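Local coordinates for sensor protein kinase WalK (Staphylococcus aureus, PDB 4YWZ) that probably senses extracellular signals as the receptor domain of an essential two-component histidine kinase that phosphorylates its partner response regulator, at residues K108-I122 with N133-N145. The protein carries 1 engineered substitution. Residues are numbered along the deposited sequence; the frame is centred on the assembly and turned at random.
Sequences KDYGGGKDRVWVYNI and NIYIESKINDVYN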
ATOM      1  N   LYS A 108       5.121 -16.224  10.970  1.00 21.20           N
ATOM      2  CA  LYS A 108       4.973 -15.870  12.322  1.00 21.70           C
ATOM      3  C   LYS A 108       3.480 -15.878  12.677  1.00 21.57           C
ATOM      4  O   LYS A 108       2.670 -15.373  11.888  1.00 22.95           O
ATOM      5  CB  LYS A 108       5.555 -14.505  12.577  1.00 22.60           C
ATOM      6  CG  LYS A 108       5.448 -14.014  13.946  1.00 23.31           C
ATOM      7  CD  LYS A 108       6.563 -12.973  14.241  1.00 21.97           C
ATOM      8  CE  LYS A 108       6.486 -12.339  15.577  1.00 26.93           C
ATOM      9  NZ  LYS A 108       7.670 -11.498  15.942  1.00 30.83           N
ATOM     10  N   ASP A 109       3.223 -16.486  13.831  1.00 22.98           N
ATOM     11  CA  ASP A 109       1.798 -16.577  14.328  1.00 24.33           C
ATOM     12  C   ASP A 109       1.613 -15.585  15.380  1.00 23.87           C
ATOM     13  O   ASP A 109       2.173 -15.608  16.476  1.00 23.90           O
ATOM     14  CB  ASP A 109       1.492 -18.040  14.702  1.00 25.06           C
ATOM     15  CG  ASP A 109       0.080 -18.262  15.205  1.00 30.90           C
ATOM     16  OD1 ASP A 109      -0.655 -17.302  15.292  1.00 24.29           O
ATOM     17  OD2 ASP A 109      -0.196 -19.427  15.577  1.00 25.40           O
ATOM     18  N   TYR A 110       0.818 -14.571  15.066  1.00 21.10           N
ATOM     19  CA  TYR A 110       0.496 -13.537  15.973  1.00 21.19           C
ATOM     20  C   TYR A 110      -0.804 -13.765  16.763  1.00 22.13           C
ATOM     21  O   TYR A 110      -1.218 -12.947  17.561  1.00 25.46           O
ATOM     22  CB  TYR A 110       0.289 -12.267  15.196  1.00 21.92           C
ATOM     23  CG  TYR A 110       1.493 -11.728  14.452  1.00 19.81           C
ATOM     24  CD1 TYR A 110       1.742 -12.052  13.140  1.00 20.70           C
ATOM     25  CD2 TYR A 110       2.427 -10.951  15.108  1.00 21.98           C
ATOM     26  CE1 TYR A 110       2.855 -11.488  12.447  1.00 21.81           C
ATOM     27  CE2 TYR A 110       3.510 -10.422  14.426  1.00 22.24           C
ATOM     28  CZ  TYR A 110       3.706 -10.654  13.103  1.00 22.11           C
ATOM     29  OH  TYR A 110       4.834 -10.194  12.403  1.00 23.83           O
ATOM     30  N   GLY A 111      -1.487 -14.835  16.397  1.00 22.24           N
ATOM     31  CA  GLY A 111      -2.745 -15.221  17.062  1.00 23.98           C
ATOM     32  C   GLY A 111      -3.750 -15.836  16.109  1.00 22.72           C
ATOM     33  O   GLY A 111      -4.801 -16.275  16.557  1.00 23.80           O
ATOM     34  N   GLY A 112      -3.520 -15.672  14.838  1.00 20.63           N
ATOM     35  CA  GLY A 112      -4.380 -16.166  13.763  1.00 20.14           C
ATOM     36  C   GLY A 112      -3.860 -17.281  12.920  1.00 22.34           C
ATOM     37  O   GLY A 112      -4.455 -17.538  11.865  1.00 24.84           O
ATOM     38  N   GLY A 113      -2.747 -17.885  13.381  1.00 22.77           N
ATOM     39  CA  GLY A 113      -2.047 -18.833  12.594  1.00 25.91           C
ATOM     40  C   GLY A 113      -0.804 -18.218  12.001  1.00 27.37           C
ATOM     41  O   GLY A 113      -0.729 -17.003  11.844  1.00 23.00           O
ATOM     42  N   LYS A 114       0.183 -19.056  11.682  1.00 29.24           N
ATOM     43  CA  LYS A 114       1.365 -18.551  10.959  1.00 29.17           C
ATOM     44  C   LYS A 114       0.984 -17.721   9.663  1.00 28.13           C
ATOM     45  O   LYS A 114       0.239 -18.099   8.738  1.00 25.90           O
ATOM     46  CB  LYS A 114       2.267 -19.741  10.599  1.00 32.58           C
ATOM     47  CG  LYS A 114       2.968 -20.342  11.773  1.00 36.59           C
ATOM     48  CD  LYS A 114       3.847 -21.496  11.243  1.00 48.68           C
ATOM     49  CE  LYS A 114       4.617 -22.159  12.381  1.00 54.58           C
ATOM     50  NZ  LYS A 114       5.063 -21.067  13.311  1.00 53.74           N
ATOM     51  N   ASP A 115       1.483 -16.465   9.627  1.00 24.12           N
ATOM     52  CA  ASP A 115       1.304 -15.566   8.557  1.00 21.92           C
ATOM     53  C   ASP A 115       2.724 -15.277   7.924  1.00 19.83           C
ATOM     54  O   ASP A 115       3.678 -15.165   8.677  1.00 20.09           O
ATOM     55  CB  ASP A 115       0.870 -14.165   9.105  1.00 23.05           C
ATOM     56  CG  ASP A 115      -0.561 -14.131   9.673  1.00 33.55           C
ATOM     57  OD1 ASP A 115      -1.337 -14.990   9.160  1.00 25.30           O
ATOM     58  OD2 ASP A 115      -0.763 -13.351  10.702  1.00 34.23           O
ATOM     59  N   ARG A 116       2.773 -15.151   6.631  1.00 20.50           N
ATOM     60  CA  ARG A 116       3.992 -14.589   5.923  1.00 21.03           C
ATOM     61  C   ARG A 116       4.244 -13.131   6.274  1.00 18.57           C
ATOM     62  O   ARG A 116       3.372 -12.304   6.188  1.00 19.00           O
ATOM     63  CB  ARG A 116       3.910 -14.699   4.437  1.00 29.57           C
ATOM     64  CG  ARG A 116       4.492 -16.029   3.984  1.00 43.72           C
ATOM     65  CD  ARG A 116       4.438 -16.239   2.494  1.00 44.95           C
ATOM     66  NE  ARG A 116       3.069 -16.458   2.184  1.00 51.75           N
ATOM     67  CZ  ARG A 116       2.612 -17.079   1.111  1.00 51.52           C
ATOM     68  NH1 ARG A 116       3.437 -17.572   0.204  1.00 58.03           N
ATOM     69  NH2 ARG A 116       1.287 -17.143   0.960  1.00 43.03           N
ATOM     70  N   VAL A 117       5.485 -12.816   6.728  1.00 16.55           N
ATOM     71  CA  VAL A 117       5.865 -11.485   7.176  1.00 17.06           C
ATOM     72  C   VAL A 117       7.205 -11.122   6.556  1.00 18.68           C
ATOM     73  O   VAL A 117       8.054 -11.951   6.425  1.00 17.54           O
ATOM     74  CB  VAL A 117       6.004 -11.450   8.705  1.00 18.14           C
ATOM     75  CG1 VAL A 117       6.634 -10.138   9.167  1.00 18.02           C
ATOM     76  CG2 VAL A 117       4.598 -11.584   9.332  1.00 20.51           C
ATOM     77  N   TRP A 118       7.366  -9.919   6.100  1.00 16.86           N
ATOM     78  CA  TRP A 118       8.573  -9.514   5.461  1.00 16.64           C
ATOM     79  C   TRP A 118       9.347  -8.728   6.492  1.00 16.07           C
ATOM     80  O   TRP A 118       8.902  -7.691   7.024  1.00 18.06           O
ATOM     81  CB  TRP A 118       8.325  -8.653   4.210  1.00 17.83           C
ATOM     82  CG  TRP A 118       9.523  -8.365   3.397  1.00 16.31           C
ATOM     83  CD1 TRP A 118      10.359  -9.270   2.869  1.00 17.39           C
ATOM     84  CD2 TRP A 118      10.045  -7.067   3.005  1.00 17.99           C
ATOM     85  NE1 TRP A 118      11.396  -8.637   2.149  1.00 20.34           N
ATOM     86  CE2 TRP A 118      11.229  -7.296   2.239  1.00 20.71           C
ATOM     87  CE3 TRP A 118       9.671  -5.761   3.272  1.00 19.24           C
ATOM     88  CZ2 TRP A 118      11.974  -6.251   1.687  1.00 18.88           C
ATOM     89  CZ3 TRP A 118      10.452  -4.721   2.771  1.00 18.38           C
ATOM     90  CH2 TRP A 118      11.591  -4.990   2.003  1.00 18.17           C
ATOM     91  N   VAL A 119      10.604  -9.143   6.729  1.00 14.72           N
ATOM     92  CA  VAL A 119      11.467  -8.520   7.720  1.00 15.59           C
ATOM     93  C   VAL A 119      12.539  -7.743   6.939  1.00 16.36           C
ATOM     94  O   VAL A 119      13.174  -8.247   5.989  1.00 17.52           O
ATOM     95  CB  VAL A 119      12.243  -9.545   8.590  1.00 17.55           C
ATOM     96  CG1 VAL A 119      13.389  -8.902   9.410  1.00 18.47           C
ATOM     97  CG2 VAL A 119      11.252 -10.351   9.425  1.00 20.67           C
ATOM     98  N   TYR A 120      12.616  -6.442   7.252  1.00 15.46           N
ATOM     99  CA  TYR A 120      13.596  -5.488   6.634  1.00 15.33           C
ATOM    100  C   TYR A 120      14.379  -4.885   7.771  1.00 15.82           C
ATOM    101  O   TYR A 120      13.872  -4.328   8.745  1.00 16.53           O
ATOM    102  CB  TYR A 120      12.843  -4.449   5.840  1.00 17.97           C
ATOM    103  CG  TYR A 120      13.740  -3.421   5.183  1.00 15.13           C
ATOM    104  CD1 TYR A 120      14.452  -3.799   4.094  1.00 18.52           C
ATOM    105  CD2 TYR A 120      13.822  -2.145   5.658  1.00 18.59           C
ATOM    106  CE1 TYR A 120      15.307  -2.891   3.438  1.00 20.35           C
ATOM    107  CE2 TYR A 120      14.638  -1.211   5.049  1.00 19.75           C
ATOM    108  CZ  TYR A 120      15.391  -1.623   3.988  1.00 18.25           C
ATOM    109  OH  TYR A 120      16.246  -0.696   3.306  1.00 20.94           O
ATOM    110  N   ASN A 121      15.704  -4.890   7.608  1.00 15.33           N
ATOM    111  CA  ASN A 121      16.602  -4.222   8.461  1.00 14.68           C
ATOM    112  C   ASN A 121      17.384  -3.113   7.673  1.00 14.54           C
ATOM    113  O   ASN A 121      17.877  -3.350   6.567  1.00 16.15           O
ATOM    114  CB  ASN A 121      17.679  -5.192   8.937  1.00 15.75           C
ATOM    115  CG  ASN A 121      17.168  -6.200   9.915  1.00 16.90           C
ATOM    116  OD1 ASN A 121      16.677  -5.815  10.957  1.00 17.85           O
ATOM    117  ND2 ASN A 121      17.272  -7.432   9.590  1.00 16.80           N
ATOM    118  N   ILE A 122      17.406  -1.942   8.295  1.00 14.26           N
ATOM    119  CA  ILE A 122      18.245  -0.823   7.798  1.00 16.44           C
ATOM    120  C   ILE A 122      19.085  -0.282   8.927  1.00 16.84           C
ATOM    121  O   ILE A 122      18.617   0.125   9.973  1.00 17.87           O
ATOM    122  CB  ILE A 122      17.440   0.286   7.075  1.00 20.91           C
ATOM    123  CG1 ILE A 122      18.430   1.375   6.585  1.00 22.59           C
ATOM    124  CG2 ILE A 122      16.318   0.831   7.900  1.00 18.78           C
ATOM    125  CD1 ILE A 122      17.807   2.419   5.685  1.00 23.97           C
ATOM    126  N   ASN A 133      20.280  -0.357  14.452  1.00 19.83           N
ATOM    127  CA  ASN A 133      19.591  -0.933  13.361  1.00 16.51           C
ATOM    128  C   ASN A 133      18.089  -0.795  13.582  1.00 15.82           C
ATOM    129  O   ASN A 133      17.619  -0.951  14.718  1.00 18.28           O
ATOM    130  CB  ASN A 133      19.936  -2.426  13.213  1.00 17.77           C
ATOM    131  CG  ASN A 133      19.171  -3.102  12.112  1.00 17.28           C
ATOM    132  OD1 ASN A 133      19.443  -2.911  10.945  1.00 16.95           O
ATOM    133  ND2 ASN A 133      18.132  -3.893  12.524  1.00 17.34           N
ATOM    134  N   ILE A 134      17.413  -0.475  12.483  1.00 16.49           N
ATOM    135  CA  ILE A 134      15.945  -0.416  12.483  1.00 17.10           C
ATOM    136  C   ILE A 134      15.502  -1.777  11.925  1.00 15.18           C
ATOM    137  O   ILE A 134      15.859  -2.156  10.785  1.00 15.67           O
ATOM    138  CB  ILE A 134      15.446   0.726  11.529  1.00 17.46           C
ATOM    139  CG1 ILE A 134      15.798   2.088  12.139  1.00 18.63           C
ATOM    140  CG2 ILE A 134      13.937   0.545  11.223  1.00 18.67           C
ATOM    141  CD1 ILE A 134      15.700   3.229  11.114  1.00 23.96           C
ATOM    142  N   TYR A 135      14.730  -2.546  12.695  1.00 16.95           N
ATOM    143  CA  TYR A 135      14.158  -3.812  12.317  1.00 15.45           C
ATOM    144  C   TYR A 135      12.637  -3.606  12.139  1.00 15.20           C
ATOM    145  O   TYR A 135      12.004  -3.058  13.019  1.00 16.15           O
ATOM    146  CB  TYR A 135      14.376  -4.770  13.496  1.00 16.55           C
ATOM    147  CG  TYR A 135      13.588  -6.078  13.480  1.00 16.02           C
ATOM    148  CD1 TYR A 135      12.384  -6.136  14.110  1.00 17.21           C
ATOM    149  CD2 TYR A 135      14.107  -7.234  12.919  1.00 18.02           C
ATOM    150  CE1 TYR A 135      11.658  -7.333  14.167  1.00 18.03           C
ATOM    151  CE2 TYR A 135      13.441  -8.429  13.006  1.00 20.32           C
ATOM    152  CZ  TYR A 135      12.164  -8.445  13.603  1.00 17.52           C
ATOM    153  OH  TYR A 135      11.393  -9.607  13.655  1.00 21.22           O
ATOM    154  N   ILE A 136      12.127  -4.019  11.016  1.00 13.96           N
ATOM    155  CA  ILE A 136      10.721  -3.823  10.661  1.00 15.21           C
ATOM    156  C   ILE A 136      10.131  -5.169  10.288  1.00 15.89           C
ATOM    157  O   ILE A 136      10.662  -5.907   9.483  1.00 16.23           O
ATOM    158  CB  ILE A 136      10.561  -2.859   9.523  1.00 15.53           C
ATOM    159  CG1 ILE A 136      11.096  -1.508   9.895  1.00 17.40           C
ATOM    160  CG2 ILE A 136       9.095  -2.763   9.091  1.00 17.08           C
ATOM    161  CD1 ILE A 136      11.099  -0.537   8.752  1.00 20.32           C
ATOM    162  N   GLU A 137       8.974  -5.488  10.923  1.00 14.75           N
ATOM    163  CA  GLU A 137       8.053  -6.598  10.467  1.00 15.47           C
ATOM    164  C   GLU A 137       6.900  -5.908   9.734  1.00 16.65           C
ATOM    165  O   GLU A 137       6.227  -5.004  10.292  1.00 15.86           O
ATOM    166  CB  GLU A 137       7.495  -7.435  11.620  1.00 16.03           C
ATOM    167  CG  GLU A 137       8.545  -8.245  12.305  1.00 17.18           C
ATOM    168  CD  GLU A 137       8.009  -9.132  13.485  1.00 18.88           C
ATOM    169  OE1 GLU A 137       6.759  -9.146  13.690  1.00 21.77           O
ATOM    170  OE2 GLU A 137       8.900  -9.629  14.213  1.00 21.52           O
ATOM    171  N   SER A 138       6.761  -6.263   8.458  1.00 16.32           N
ATOM    172  CA  SER A 138       5.748  -5.657   7.586  1.00 17.03           C
ATOM    173  C   SER A 138       4.792  -6.714   7.113  1.00 17.74           C
ATOM    174  O   SER A 138       5.129  -7.888   6.875  1.00 17.83           O
ATOM    175  CB  SER A 138       6.448  -4.851   6.504  1.00 17.47           C
ATOM    176  OG  SER A 138       7.087  -5.665   5.609  1.00 19.67           O
ATOM    177  N   LYS A 139       3.546  -6.253   6.923  1.00 17.84           N
ATOM    178  CA  LYS A 139       2.405  -7.158   6.662  1.00 18.21           C
ATOM    179  C   LYS A 139       2.256  -7.511   5.203  1.00 19.71           C
ATOM    180  O   LYS A 139       1.194  -7.301   4.533  1.00 20.19           O
ATOM    181  CB  LYS A 139       1.164  -6.487   7.199  1.00 18.27           C
ATOM    182  CG  LYS A 139       1.123  -6.219   8.684  1.00 18.54           C
ATOM    183  CD  LYS A 139      -0.123  -5.507   9.092  1.00 20.14           C
ATOM    184  CE  LYS A 139      -0.065  -5.220  10.566  1.00 23.92           C
ATOM    185  NZ  LYS A 139      -1.279  -4.559  11.162  1.00 26.26           N
ATOM    186  N   ILE A 140       3.264  -8.146   4.636  1.00 15.99           N
ATOM    187  CA  ILE A 140       3.254  -8.543   3.238  1.00 17.50           C
ATOM    188  C   ILE A 140       2.126  -9.580   2.899  1.00 17.25           C
ATOM    189  O   ILE A 140       1.799  -9.716   1.710  1.00 18.44           O
ATOM    190  CB  ILE A 140       4.624  -9.052   2.770  1.00 19.95           C
ATOM    191  CG1 ILE A 140       4.809  -8.882   1.291  1.00 21.26           C
ATOM    192  CG2 ILE A 140       4.909 -10.463   3.252  1.00 21.79           C
ATOM    193  CD1 ILE A 140       6.236  -8.916   0.862  1.00 21.31           C
ATOM    194  N   ASN A 141       1.606 -10.243   3.944  1.00 18.80           N
ATOM    195  CA  ASN A 141       0.545 -11.237   3.720  1.00 22.60           C
ATOM    196  C   ASN A 141      -0.664 -10.540   3.213  1.00 21.74           C
ATOM    197  O   ASN A 141      -1.471 -11.192   2.511  1.00 22.74           O
ATOM    198  CB  ASN A 141       0.176 -12.040   4.934  1.00 22.32           C
ATOM    199  CG  ASN A 141      -0.249 -13.415   4.537  1.00 25.56           C
ATOM    200  OD1 ASN A 141       0.269 -13.942   3.580  1.00 28.95           O
ATOM    201  ND2 ASN A 141      -1.318 -13.877   5.145  1.00 29.02           N
ATOM    202  N   ASP A 142      -0.805  -9.217   3.402  1.00 21.94           N
ATOM    203  CA  ASP A 142      -1.925  -8.554   2.799  1.00 26.12           C
ATOM    204  C   ASP A 142      -1.883  -8.607   1.271  1.00 24.04           C
ATOM    205  O   ASP A 142      -2.973  -8.662   0.659  1.00 23.00           O
ATOM    206  CB  ASP A 142      -2.041  -7.098   3.304  1.00 30.50           C
ATOM    207  CG  ASP A 142      -2.540  -6.930   4.811  1.00 28.33           C
ATOM    208  OD1 ASP A 142      -3.253  -7.809   5.393  1.00 36.16           O
ATOM    209  OD2 ASP A 142      -2.308  -5.773   5.278  1.00 39.39           O
ATOM    210  N   VAL A 143      -0.682  -8.593   0.616  1.00 18.31           N
ATOM    211  CA  VAL A 143      -0.480  -8.761  -0.819  1.00 19.76           C
ATOM    212  C   VAL A 143      -0.906 -10.181  -1.243  1.00 20.34           C
ATOM    213  O   VAL A 143      -1.726 -10.360  -2.120  1.00 20.20           O
ATOM    214  CB  VAL A 143       0.950  -8.459  -1.276  1.00 22.91           C
ATOM    215  CG1 VAL A 143       0.986  -8.640  -2.743  1.00 22.75           C
ATOM    216  CG2 VAL A 143       1.320  -7.007  -0.780  1.00 26.17           C
ATOM    217  N   TYR A 144      -0.348 -11.194  -0.571  1.00 20.32           N
ATOM    218  CA  TYR A 144      -0.717 -12.578  -0.880  1.00 21.14           C
ATOM    219  C   TYR A 144      -2.174 -12.851  -0.721  1.00 19.75           C
ATOM    220  O   TYR A 144      -2.792 -13.522  -1.583  1.00 21.88           O
ATOM    221  CB  TYR A 144       0.172 -13.505  -0.033  1.00 21.06           C
ATOM    222  CG  TYR A 144       1.659 -13.504  -0.378  1.00 22.33           C
ATOM    223  CD1 TYR A 144       2.165 -14.113  -1.543  1.00 29.33           C
ATOM    224  CD2 TYR A 144       2.546 -12.956   0.458  1.00 22.52           C
ATOM    225  CE1 TYR A 144       3.545 -14.116  -1.769  1.00 28.36           C
ATOM    226  CE2 TYR A 144       3.934 -12.979   0.214  1.00 27.50           C
ATOM    227  CZ  TYR A 144       4.398 -13.561  -0.871  1.00 28.47           C
ATOM    228  OH  TYR A 144       5.748 -13.531  -1.075  1.00 30.58           O
ATOM    229  N   ASN A 145      -2.776 -12.295   0.313  1.00 18.68           N
ATOM    230  CA  ASN A 145      -4.218 -12.463   0.580  1.00 18.94           C
ATOM    231  C   ASN A 145      -5.045 -11.854  -0.554  1.00 25.21           C
ATOM    232  O   ASN A 145      -5.998 -12.428  -1.041  1.00 25.03           O
ATOM    233  CB  ASN A 145      -4.680 -11.892   1.887  1.00 20.95           C
ATOM    234  CG  ASN A 145      -4.278 -12.733   3.131  1.00 23.69           C
ATOM    235  OD1 ASN A 145      -4.056 -13.933   3.027  1.00 24.43           O
ATOM    236  ND2 ASN A 145      -4.129 -12.068   4.230  1.00 26.45           N
TER
HETATM  237  O   HOH W   1       9.596  -5.043   6.716  1.00 30.09           O
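Three donors converge on the buried carboxylate of Glu137. Lys108 NZ makes a salt bridge to Glu137 OE2 on its syn side (2.8 Å), and the hydroxyl of Tyr135, two residues back on the same strand, uses the anti lone pair of that oxygen. Tyr110 OH donates to Glu137 OE1 at 2.5 Å, coming from above the carboxylate plane. An extended Glu137 chain, with CG anti to the carbonyl carbon (chi1 -68°), carries the acid out to these partners, its CB resting on Val117 CG1.

Beneath it runs the antiparallel hairpin of strands 114-126 and 129-138 in the Cache-type sheet, with paired backbone bonds at Trp118-Ser138, Tyr120-Ile136 and Ile122-Ile134. On the face with Glu137, Asn133 ND2 donates to Asn121 OD1 (2.9 Å). On the other face, a water bridges Trp118 O and Ser138 OG, while helix 7-37 covers Trp118 and Tyr120. Where the chain turns into helix 141-149, the Arg116 guanidinium lies flat over the Tyr144 ring, CZ 4.0 Å from the ring centroid, a cation-pi stack with planes 4° apart.

Lys108 and Tyr110, from edge strand 102-109 and its turn, reach over strand 114-126 to the acid on middle strand 129-138; with Tyr135 OH bracing it from within its own strand, they probably stabilise its negative charge.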